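PDB 3ORY: flap endonuclease 1 from Desulfurococcus amylolyticus, which probably cleaves the 5' flaps of branched DNA in replication and repair, as a structure-specific nuclease of the XPG family. Local coordinates for residues I38-Y43 with A182-D187; L202-R207 with V217-E222. All coordinates share one frame; numbering follows the deposited sequence.

Contact 1 (I38-Y43 with A182-D187)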
loop_
_atom_site.group_PDB
_atom_site.type_symbol
_atom_site.label_atom_id
_atom_site.label_comp_id
_atom_site.label_asym_id
_atom_site.label_seq_id
_atom_site.Cartn_x
_atom_site.Cartn_y
_atom_site.Cartn_z
ATOM N N ILE A 38 11.824 -6.325 5.083
ATOM C CA ILE A 38 10.987 -5.370 4.362
ATOM C C ILE A 38 9.886 -4.892 5.292
ATOM O O ILE A 38 9.160 -5.710 5.876
ATOM C CB ILE A 38 10.385 -5.980 3.062
ATOM C CG1 ILE A 38 11.481 -6.477 2.112
ATOM C CG2 ILE A 38 9.451 -4.984 2.352
ATOM C CD1 ILE A 38 12.404 -5.416 1.588
ATOM N N VAL A 39 9.779 -3.575 5.460
ATOM C CA VAL A 39 8.726 -3.028 6.308
ATOM C C VAL A 39 7.510 -2.626 5.469
ATOM O O VAL A 39 7.569 -1.713 4.648
ATOM C CB VAL A 39 9.241 -1.919 7.276
ATOM C CG1 VAL A 39 9.880 -0.759 6.535
ATOM C CG2 VAL A 39 8.126 -1.439 8.207
ATOM N N ILE A 40 6.406 -3.329 5.687
ATOM C CA ILE A 40 5.228 -3.204 4.834
ATOM C C ILE A 40 4.169 -2.342 5.496
ATOM O O ILE A 40 3.695 -2.653 6.597
ATOM C CB ILE A 40 4.627 -4.601 4.509
ATOM C CG1 ILE A 40 5.714 -5.518 3.923
ATOM C CG2 ILE A 40 3.416 -4.469 3.556
ATOM C CD1 ILE A 40 5.338 -7.026 3.942
ATOM N N ASP A 41 3.792 -1.253 4.830
ATOM C CA ASP A 41 2.750 -0.413 5.380
ATOM C C ASP A 41 1.470 -1.226 5.472
ATOM O O ASP A 41 1.026 -1.826 4.486
ATOM C CB ASP A 41 2.540 0.849 4.559
ATOM C CG ASP A 41 1.533 1.769 5.192
ATOM O OD1 ASP A 41 1.917 2.538 6.101
ATOM O OD2 ASP A 41 0.349 1.703 4.800
ATOM N N GLY A 42 0.920 -1.267 6.681
ATOM C CA GLY A 42 -0.215 -2.120 7.014
ATOM C C GLY A 42 -1.500 -1.747 6.286
ATOM O O GLY A 42 -2.078 -2.577 5.603
ATOM N N TYR A 43 -1.937 -0.497 6.415
ATOM C CA TYR A 43 -3.203 -0.065 5.796
ATOM C C TYR A 43 -3.146 -0.212 4.284
ATOM O O TYR A 43 -4.110 -0.674 3.675
ATOM C CB TYR A 43 -3.576 1.385 6.194
ATOM C CG TYR A 43 -4.029 1.565 7.635
ATOM C CD1 TYR A 43 -3.890 0.540 8.574
ATOM C CD2 TYR A 43 -4.566 2.781 8.070
ATOM C CE1 TYR A 43 -4.289 0.721 9.905
ATOM C CE2 TYR A 43 -4.974 2.965 9.398
ATOM C CZ TYR A 43 -4.827 1.933 10.303
ATOM O OH TYR A 43 -5.206 2.100 11.619
ATOM N N ALA A 182 14.006 -1.829 3.048
ATOM C CA ALA A 182 13.137 -0.961 2.264
ATOM C C ALA A 182 11.745 -0.946 2.859
ATOM O O ALA A 182 11.378 -1.856 3.589
ATOM C CB ALA A 182 13.086 -1.435 0.808
ATOM N N SER A 183 10.987 0.109 2.563
ATOM C CA SER A 183 9.576 0.178 2.900
ATOM C C SER A 183 8.820 -0.400 1.713
ATOM O O SER A 183 9.362 -0.474 0.604
ATOM C CB SER A 183 9.138 1.630 3.199
ATOM O OG SER A 183 9.614 2.528 2.208
ATOM N N ALA A 184 7.592 -0.849 1.942
ATOM C CA ALA A 184 6.797 -1.445 0.875
ATOM C C ALA A 184 5.368 -0.950 0.929
ATOM O O ALA A 184 4.710 -1.001 1.986
ATOM C CB ALA A 184 6.850 -2.990 0.934
ATOM N N SER A 185 4.891 -0.488 -0.223
ATOM C CA SER A 185 3.557 0.105 -0.356
ATOM C C SER A 185 3.307 0.356 -1.833
ATOM O O SER A 185 4.252 0.371 -2.615
ATOM C CB SER A 185 3.516 1.452 0.384
ATOM O OG SER A 185 2.227 2.037 0.298
ATOM N N GLN A 186 2.045 0.562 -2.214
ATOM C CA GLN A 186 1.720 1.018 -3.568
ATOM C C GLN A 186 1.854 2.529 -3.705
ATOM O O GLN A 186 2.131 3.034 -4.795
ATOM C CB GLN A 186 0.320 0.564 -4.010
ATOM C CG GLN A 186 0.198 -0.940 -4.248
ATOM C CD GLN A 186 1.326 -1.499 -5.088
ATOM O OE1 GLN A 186 2.209 -2.188 -4.575
ATOM N NE2 GLN A 186 1.327 -1.177 -6.372
ATOM N N ASP A 187 1.691 3.268 -2.610
ATOM C CA ASP A 187 1.899 4.698 -2.724
ATOM C C ASP A 187 3.347 5.077 -2.409
ATOM O O ASP A 187 4.170 4.235 -2.013
ATOM C CB ASP A 187 0.868 5.516 -1.926
ATOM C CG ASP A 187 0.908 5.236 -0.450
ATOM O OD1 ASP A 187 2.013 5.043 0.099
ATOM O OD2 ASP A 187 -0.187 5.207 0.159
HETATM O O HOH W 1 1.976 -1.737 2.010
#
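Val39 and Asp41 bind the backbone of Ala182-Ala184 in a parallel beta pairing. Val39 N donates to Ala182 O at 3.0 Å, and Ala184 N returns a bond to Val39 O at 2.8 Å. The third bond, Asp41 N to Ala184 O, measures 3.0 Å. A water donates to both Ala184 O and Asp41 O, which gives the Ala184 carbonyl two donors just where strand 37-41 turns into helix 42-52.

Apolar contacts gather around Ala184 CB. Ile38 places CG2 anti to its backbone N, and this methyl meets Ala184 CB at 3.6 Å, while Ile38 CD1 reaches Ala182 CB at 4.1 Å. Ile40 CG1 lies 4.1 Å from the same Ala184 CB. An alanine in place of Ile38 would remove CG2 and CD1 and would probably open a gap against Ala182 CB and beside Ala184 CB, which would keep Ile40 CG1. On the other face Val39 CG1 lies near Ser183 CB, under helix 167-176.

Where the strands end, polar groups take over. Asp41, the N-cap of helix 42-52, accepts from Asn44 N through OD2, and Ser185 OG accepts from Asp187 N at 3.2 Å in an ST turn while also bonding Glu168. The pairing brings the two strand ends together, where Asp41 and Asp187 gather with Glu168 of helix 167-176. A phosphate ion, probably from the crystallisation liquor, is bound near the two aspartates; this acidic cluster is consistent with the metal-dependent active site of the nuclease family.

Contact 2 (L202-R207 with V217-E222); sequences LTISGR and VEVKPE
The guanidinium of Arg207 and the carboxylate of Glu218 are turned only 21° from each other, and Arg207 NH1 meets Glu218 OE1 at 3.1 Å in a salt bridge whose hydrogen bond is weak. The same oxygen, Glu218 OE1, also sits 3.2 Å from Arg207 CG; the Glu218 chain, bent at chi2 (75°), carries CD round toward the arginine. Tyr216 adds a cation-pi contact to the guanidinium. At the other end the puckered ring of Pro221 sets CG and CD against Ser205 CB, with CD at 3.9 Å from it.

Between these two ends the backbones pair in antiparallel fashion. Gly206 N donates to Val219 O at 2.9 Å, and Val219 N donates to Gly206 O at 3.0 Å. At the backbone angles of Gly206 a side chain would collide with the preceding carbonyl. Ile204 CD1 reaches over to Val219 CG1 at 4.1 Å.

The two strands, 206-209 and 216-225, form a beta hairpin at the protein surface. Ile204 also packs on Gln48 of helix 42-52, and Arg78 of helix 70-84 binds Ser205 O. Strand 216-225 also runs beside strand 24-26, and Lys220 forms a salt bridge with Glu28 just beyond it.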
loop_
_atom_site.group_PDB
_atom_site.type_symbol
_atom_site.label_atom_id
_atom_site.label_comp_id
_atom_site.label_asym_id
_atom_site.label_seq_id
_atom_site.Cartn_x
_atom_site.Cartn_y
_atom_site.Cartn_z
ATOM N N LEU A 202 4.878 -5.460 -4.063
ATOM C CA LEU A 202 5.144 -6.634 -3.236
ATOM C C LEU A 202 3.862 -7.332 -2.777
ATOM O O LEU A 202 3.838 -8.547 -2.628
ATOM C CB LEU A 202 6.018 -6.263 -2.038
ATOM C CG LEU A 202 6.769 -7.392 -1.338
ATOM C CD1 LEU A 202 8.030 -7.819 -2.107
ATOM C CD2 LEU A 202 7.118 -6.966 0.079
ATOM N N THR A 203 2.789 -6.571 -2.581
ATOM C CA THR A 203 1.533 -7.155 -2.107
ATOM C C THR A 203 0.660 -7.680 -3.246
ATOM O O THR A 203 -0.348 -8.333 -2.998
ATOM C CB THR A 203 0.718 -6.154 -1.265
ATOM O OG1 THR A 203 0.452 -4.988 -2.050
ATOM C CG2 THR A 203 1.488 -5.766 -0.005
ATOM N N ILE A 204 1.054 -7.400 -4.491
ATOM C CA ILE A 204 0.226 -7.735 -5.651
ATOM C C ILE A 204 0.978 -8.398 -6.811
ATOM O O ILE A 204 0.408 -8.556 -7.889
ATOM C CB ILE A 204 -0.537 -6.490 -6.214
ATOM C CG1 ILE A 204 0.447 -5.388 -6.656
ATOM C CG2 ILE A 204 -1.586 -5.983 -5.212
ATOM C CD1 ILE A 204 -0.159 -4.324 -7.607
ATOM N N SER A 205 2.241 -8.769 -6.597
ATOM C CA SER A 205 3.076 -9.308 -7.683
ATOM C C SER A 205 2.608 -10.686 -8.148
ATOM O O SER A 205 1.888 -11.385 -7.431
ATOM C CB SER A 205 4.565 -9.325 -7.304
ATOM O OG SER A 205 4.813 -10.103 -6.147
ATOM N N GLY A 206 3.020 -11.062 -9.358
ATOM C CA GLY A 206 2.616 -12.329 -9.956
ATOM C C GLY A 206 1.859 -12.143 -11.256
ATOM O O GLY A 206 1.917 -11.081 -11.884
ATOM N N ARG A 207 1.133 -13.185 -11.646
ATOM C CA ARG A 207 0.466 -13.242 -12.940
ATOM C C ARG A 207 -1.050 -13.200 -12.780
ATOM O O ARG A 207 -1.630 -14.033 -12.080
ATOM C CB ARG A 207 0.888 -14.522 -13.671
ATOM C CG ARG A 207 2.409 -14.696 -13.772
ATOM C CD ARG A 207 2.842 -16.136 -14.076
ATOM N NE ARG A 207 2.545 -16.634 -15.429
ATOM C CZ ARG A 207 2.412 -15.907 -16.544
ATOM N NH1 ARG A 207 2.541 -14.584 -16.544
ATOM N NH2 ARG A 207 2.144 -16.525 -17.688
ATOM N N VAL A 217 -1.204 -10.714 -17.520
ATOM C CA VAL A 217 -0.449 -9.504 -17.171
ATOM C C VAL A 217 0.532 -9.813 -16.042
ATOM O O VAL A 217 0.152 -10.353 -15.002
ATOM C CB VAL A 217 -1.342 -8.273 -16.793
ATOM C CG1 VAL A 217 -1.235 -7.184 -17.845
ATOM C CG2 VAL A 217 -2.793 -8.670 -16.551
ATOM N N GLU A 218 1.800 -9.483 -16.275
ATOM C CA GLU A 218 2.868 -9.735 -15.319
ATOM C C GLU A 218 3.134 -8.475 -14.501
ATOM O O GLU A 218 3.589 -7.463 -15.035
ATOM C CB GLU A 218 4.142 -10.183 -16.057
ATOM C CG GLU A 218 5.357 -10.526 -15.166
ATOM C CD GLU A 218 5.242 -11.878 -14.450
ATOM O OE1 GLU A 218 4.620 -12.810 -15.005
ATOM O OE2 GLU A 218 5.786 -12.012 -13.330
ATOM N N VAL A 219 2.826 -8.541 -13.209
ATOM C CA VAL A 219 3.178 -7.475 -12.277
ATOM C C VAL A 219 4.399 -7.928 -11.483
ATOM O O VAL A 219 4.363 -8.961 -10.811
ATOM C CB VAL A 219 2.019 -7.127 -11.304
ATOM C CG1 VAL A 219 2.408 -5.934 -10.416
ATOM C CG2 VAL A 219 0.739 -6.823 -12.065
ATOM N N LYS A 220 5.472 -7.150 -11.575
ATOM C CA LYS A 220 6.728 -7.451 -10.885
ATOM C C LYS A 220 7.042 -6.409 -9.809
ATOM O O LYS A 220 6.701 -5.239 -9.964
ATOM C CB LYS A 220 7.888 -7.511 -11.886
ATOM C CG LYS A 220 7.817 -8.688 -12.859
ATOM C CD LYS A 220 8.908 -8.588 -13.910
ATOM C CE LYS A 220 8.846 -9.744 -14.904
ATOM N NZ LYS A 220 9.704 -9.464 -16.095
ATOM N N PRO A 221 7.707 -6.824 -8.720
ATOM C CA PRO A 221 8.096 -5.819 -7.733
ATOM C C PRO A 221 9.144 -4.876 -8.317
ATOM O O PRO A 221 9.869 -5.257 -9.241
ATOM C CB PRO A 221 8.702 -6.645 -6.591
ATOM C CG PRO A 221 8.276 -8.054 -6.849
ATOM C CD PRO A 221 8.141 -8.175 -8.329
ATOM N N GLU A 222 9.198 -3.653 -7.797
ATOM C CA GLU A 222 10.173 -2.662 -8.253
ATOM C C GLU A 222 10.774 -1.886 -7.083
ATOM O O GLU A 222 10.074 -1.551 -6.114
ATOM C CB GLU A 222 9.556 -1.709 -9.283
ATOM C CG GLU A 222 8.437 -0.819 -8.754
ATOM C CD GLU A 222 7.779 0.039 -9.831
ATOM O OE1 GLU A 222 7.964 -0.239 -11.031
ATOM O OE2 GLU A 222 7.064 0.996 -9.470
#

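Contact 1 is buried near the centre of the chain, whereas contact 2 lies mostly at the surface, and their centres are 14 Å apart. Both belong to one mixed sheet: strand 197-200 pairs with strand 182-184 of contact 1 and with strand 216-225 of contact 2. They also touch directly, with Leu202 CD2 3.8 Å from Ile38 CG2 and Ile204 CD1 3.7 Å from Gln186 NE2. Contact 1 joins parts of the chain far apart in sequence through parallel pairing, branched side chains against alanine methyls, and acidic groups where the strands end; contact 2 closes a local antiparallel hairpin, with an exposed ion pair at its outer end and apolar contacts toward the body of the protein.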